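Local coordinates for protein adenylyltransferase and sulfurtransferase uba4 (Chaetomium thermophilum, PDB 6YUB) that probably activates the ubiquitin-like protein Urm1 and the molybdopterin-synthase sulfur carrier by ATP-dependent adenylylation, then transfers sulfur to their C-termini, at residues B[30-35]-B[56-61]. Numbering follows the deposited sequence.
Sequences LRLMNA and AGVGTI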
ATOM      1  N   LEU B  30     -14.109   8.972  22.516  1.00 31.78           N
ATOM      2  CA  LEU B  30     -13.907  10.244  23.199  1.00 29.29           C
ATOM      3  C   LEU B  30     -12.471  10.729  23.064  1.00 30.47           C
ATOM      4  O   LEU B  30     -12.231  11.940  22.997  1.00 35.25           O
ATOM      5  CB  LEU B  30     -14.280  10.118  24.675  1.00 31.37           C
ATOM      6  CG  LEU B  30     -15.769   9.987  24.989  1.00 40.03           C
ATOM      7  CD1 LEU B  30     -15.975   9.636  26.455  1.00 40.20           C
ATOM      8  CD2 LEU B  30     -16.512  11.269  24.633  1.00 31.23           C
ATOM      9  N   ARG B  31     -11.507   9.805  23.024  1.00 32.51           N
ATOM     10  CA  ARG B  31     -10.111  10.196  22.867  1.00 29.45           C
ATOM     11  C   ARG B  31      -9.865  10.816  21.498  1.00 30.11           C
ATOM     12  O   ARG B  31      -9.055  11.744  21.363  1.00 29.87           O
ATOM     13  CB  ARG B  31      -9.197   8.996  23.086  1.00 29.21           C
ATOM     14  CG  ARG B  31      -8.982   8.676  24.553  1.00 36.28           C
ATOM     15  CD  ARG B  31      -8.298   7.336  24.750  1.00 37.46           C
ATOM     16  NE  ARG B  31      -8.243   6.973  26.164  1.00 42.41           N
ATOM     17  CZ  ARG B  31      -7.704   5.851  26.635  1.00 44.92           C
ATOM     18  NH1 ARG B  31      -7.167   4.969  25.804  1.00 43.09           N
ATOM     19  NH2 ARG B  31      -7.705   5.615  27.939  1.00 44.29           N
ATOM     20  N   LEU B  32     -10.537  10.310  20.460  1.00 31.48           N
ATOM     21  CA  LEU B  32     -10.458  10.965  19.158  1.00 34.09           C
ATOM     22  C   LEU B  32     -11.106  12.348  19.207  1.00 32.29           C
ATOM     23  O   LEU B  32     -10.526  13.337  18.743  1.00 31.96           O
ATOM     24  CB  LEU B  32     -11.126  10.099  18.092  1.00 33.89           C
ATOM     25  CG  LEU B  32     -10.489   8.745  17.813  1.00 33.43           C
ATOM     26  CD1 LEU B  32     -11.351   7.951  16.834  1.00 31.96           C
ATOM     27  CD2 LEU B  32      -9.065   8.907  17.285  1.00 33.07           C
ATOM     28  N   MET B  33     -12.298  12.436  19.793  1.00 23.94           N
ATOM     29  CA  MET B  33     -13.054  13.686  19.792  1.00 30.46           C
ATOM     30  C   MET B  33     -12.416  14.753  20.671  1.00 41.09           C
ATOM     31  O   MET B  33     -12.651  15.941  20.444  1.00 43.21           O
ATOM     32  CB  MET B  33     -14.487  13.424  20.253  1.00 30.51           C
ATOM     33  CG  MET B  33     -15.258  12.486  19.343  1.00 42.41           C
ATOM     34  SD  MET B  33     -16.782  11.876  20.095  1.00 47.25           S
ATOM     35  CE  MET B  33     -17.596  13.411  20.524  1.00 45.90           C
ATOM     36  N   ASN B  34     -11.628  14.362  21.666  1.00 37.85           N
ATOM     37  CA  ASN B  34     -10.904  15.315  22.500  1.00 39.99           C
ATOM     38  C   ASN B  34      -9.502  15.598  21.983  1.00 37.84           C
ATOM     39  O   ASN B  34      -8.761  16.341  22.631  1.00 38.90           O
ATOM     40  CB  ASN B  34     -10.831  14.794  23.941  1.00 37.94           C
ATOM     41  CG  ASN B  34     -12.173  14.854  24.646  1.00 38.48           C
ATOM     42  OD1 ASN B  34     -12.922  15.820  24.494  1.00 37.59           O
ATOM     43  ND2 ASN B  34     -12.488  13.816  25.415  1.00 36.92           N
ATOM     44  N   ALA B  35      -9.132  15.042  20.835  1.00 39.64           N
ATOM     45  CA  ALA B  35      -7.780  15.167  20.314  1.00 40.72           C
ATOM     46  C   ALA B  35      -7.671  16.340  19.346  1.00 38.16           C
ATOM     47  O   ALA B  35      -8.660  16.813  18.784  1.00 37.65           O
ATOM     48  CB  ALA B  35      -7.354  13.874  19.614  1.00 36.56           C
ATOM     49  N   ALA B  56     -13.471   9.673  10.998  1.00 28.70           N
ATOM     50  CA  ALA B  56     -13.347   8.976  12.274  1.00 32.14           C
ATOM     51  C   ALA B  56     -13.743   9.841  13.463  1.00 31.90           C
ATOM     52  O   ALA B  56     -13.975   9.309  14.555  1.00 27.09           O
ATOM     53  CB  ALA B  56     -11.903   8.485  12.466  1.00 33.80           C
ATOM     54  N   GLY B  57     -13.796  11.156  13.292  1.00 31.50           N
ATOM     55  CA  GLY B  57     -14.296  12.039  14.322  1.00 29.51           C
ATOM     56  C   GLY B  57     -13.261  12.744  15.174  1.00 30.57           C
ATOM     57  O   GLY B  57     -13.605  13.206  16.272  1.00 31.05           O
ATOM     58  N   VAL B  58     -12.013  12.840  14.723  1.00 31.07           N
ATOM     59  CA  VAL B  58     -11.030  13.623  15.466  1.00 35.46           C
ATOM     60  C   VAL B  58     -11.596  15.012  15.702  1.00 32.44           C
ATOM     61  O   VAL B  58     -12.045  15.679  14.767  1.00 31.10           O
ATOM     62  CB  VAL B  58      -9.686  13.654  14.709  1.00 36.02           C
ATOM     63  CG1 VAL B  58      -8.735  14.649  15.354  1.00 37.31           C
ATOM     64  CG2 VAL B  58      -9.068  12.264  14.699  1.00 32.97           C
ATOM     65  N   GLY B  59     -11.604  15.437  16.966  1.00 27.89           N
ATOM     66  CA  GLY B  59     -12.357  16.617  17.336  1.00 33.16           C
ATOM     67  C   GLY B  59     -11.832  17.905  16.730  1.00 33.64           C
ATOM     68  O   GLY B  59     -12.614  18.821  16.447  1.00 25.89           O
ATOM     69  N   THR B  60     -10.520  18.007  16.537  1.00 28.09           N
ATOM     70  CA  THR B  60      -9.916  19.231  16.023  1.00 30.37           C
ATOM     71  C   THR B  60      -8.834  18.865  15.023  1.00 31.57           C
ATOM     72  O   THR B  60      -7.872  18.171  15.373  1.00 33.01           O
ATOM     73  CB  THR B  60      -9.330  20.085  17.152  1.00 35.67           C
ATOM     74  OG1 THR B  60     -10.286  20.207  18.210  1.00 40.44           O
ATOM     75  CG2 THR B  60      -8.968  21.478  16.632  1.00 34.17           C
ATOM     76  N   ILE B  61      -8.976  19.353  13.796  1.00 26.08           N
ATOM     77  CA  ILE B  61      -8.071  19.033  12.697  1.00 30.74           C
ATOM     78  C   ILE B  61      -7.541  20.345  12.131  1.00 26.51           C
ATOM     79  O   ILE B  61      -8.300  21.145  11.566  1.00 28.94           O
ATOM     80  CB  ILE B  61      -8.758  18.205  11.610  1.00 27.87           C
ATOM     81  CG1 ILE B  61      -9.169  16.840  12.166  1.00 28.37           C
ATOM     82  CG2 ILE B  61      -7.844  18.040  10.402  1.00 26.08           C
ATOM     83  CD1 ILE B  61     -10.129  16.081  11.282  1.00 32.26           C
TER
HETATM   84  O   HOH W   1     -10.460  18.496  19.948  1.00 34.17           O
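L32 and M33, in the last turn of helix 25-33, lie against V58 and G59 of the loop between helix 46-56 and strand 60-64, with M33 CA 3.9 Å from G59 CA. G59 N donates to L32 O at 3.0 Å, standing 35° out of the carbonyl plane, while A35 N reaches the same oxygen from the opposite face as the chain leaves the helix. V58 CA brings a CH...O contact to L32 O as well, and G59 CA makes another to M33 O at 3.2 Å. With no side chain, G59 can approach this closely; a CB here would clash with M33 O. A weak bond from T60 N to A35 O, bent to 128° at the hydrogen, continues the backbone link, and a water donates to A35 O at 2.7 Å.

Apolar contact is looser. In L32, CG sits beside the backbone N (chi1 -64°); from there CD1 lies near A56 O and 4.4 Å from A56 CB, and CD2 4.2 Å from V58 CG2. The CA to CB bond of M33 points away from 56-61, and its side chain touches L7 and E11, but M33 CG lies 3.6 Å from G57 O. G57 itself closes helix 46-56 in a Schellman motif at positive phi, backbone angles at which a CB would be pressed against the carbonyl of A56. L226 of helix 208-228 touches both L32 and A35, and T60 pairs with V37 of the neighbouring strand. The contact thus joins the two ends of the first beta-alpha-beta crossover of the Rossmann-like ThiF adenylylation domain, the entry to strand 36-40 and the turn into strand 60-64.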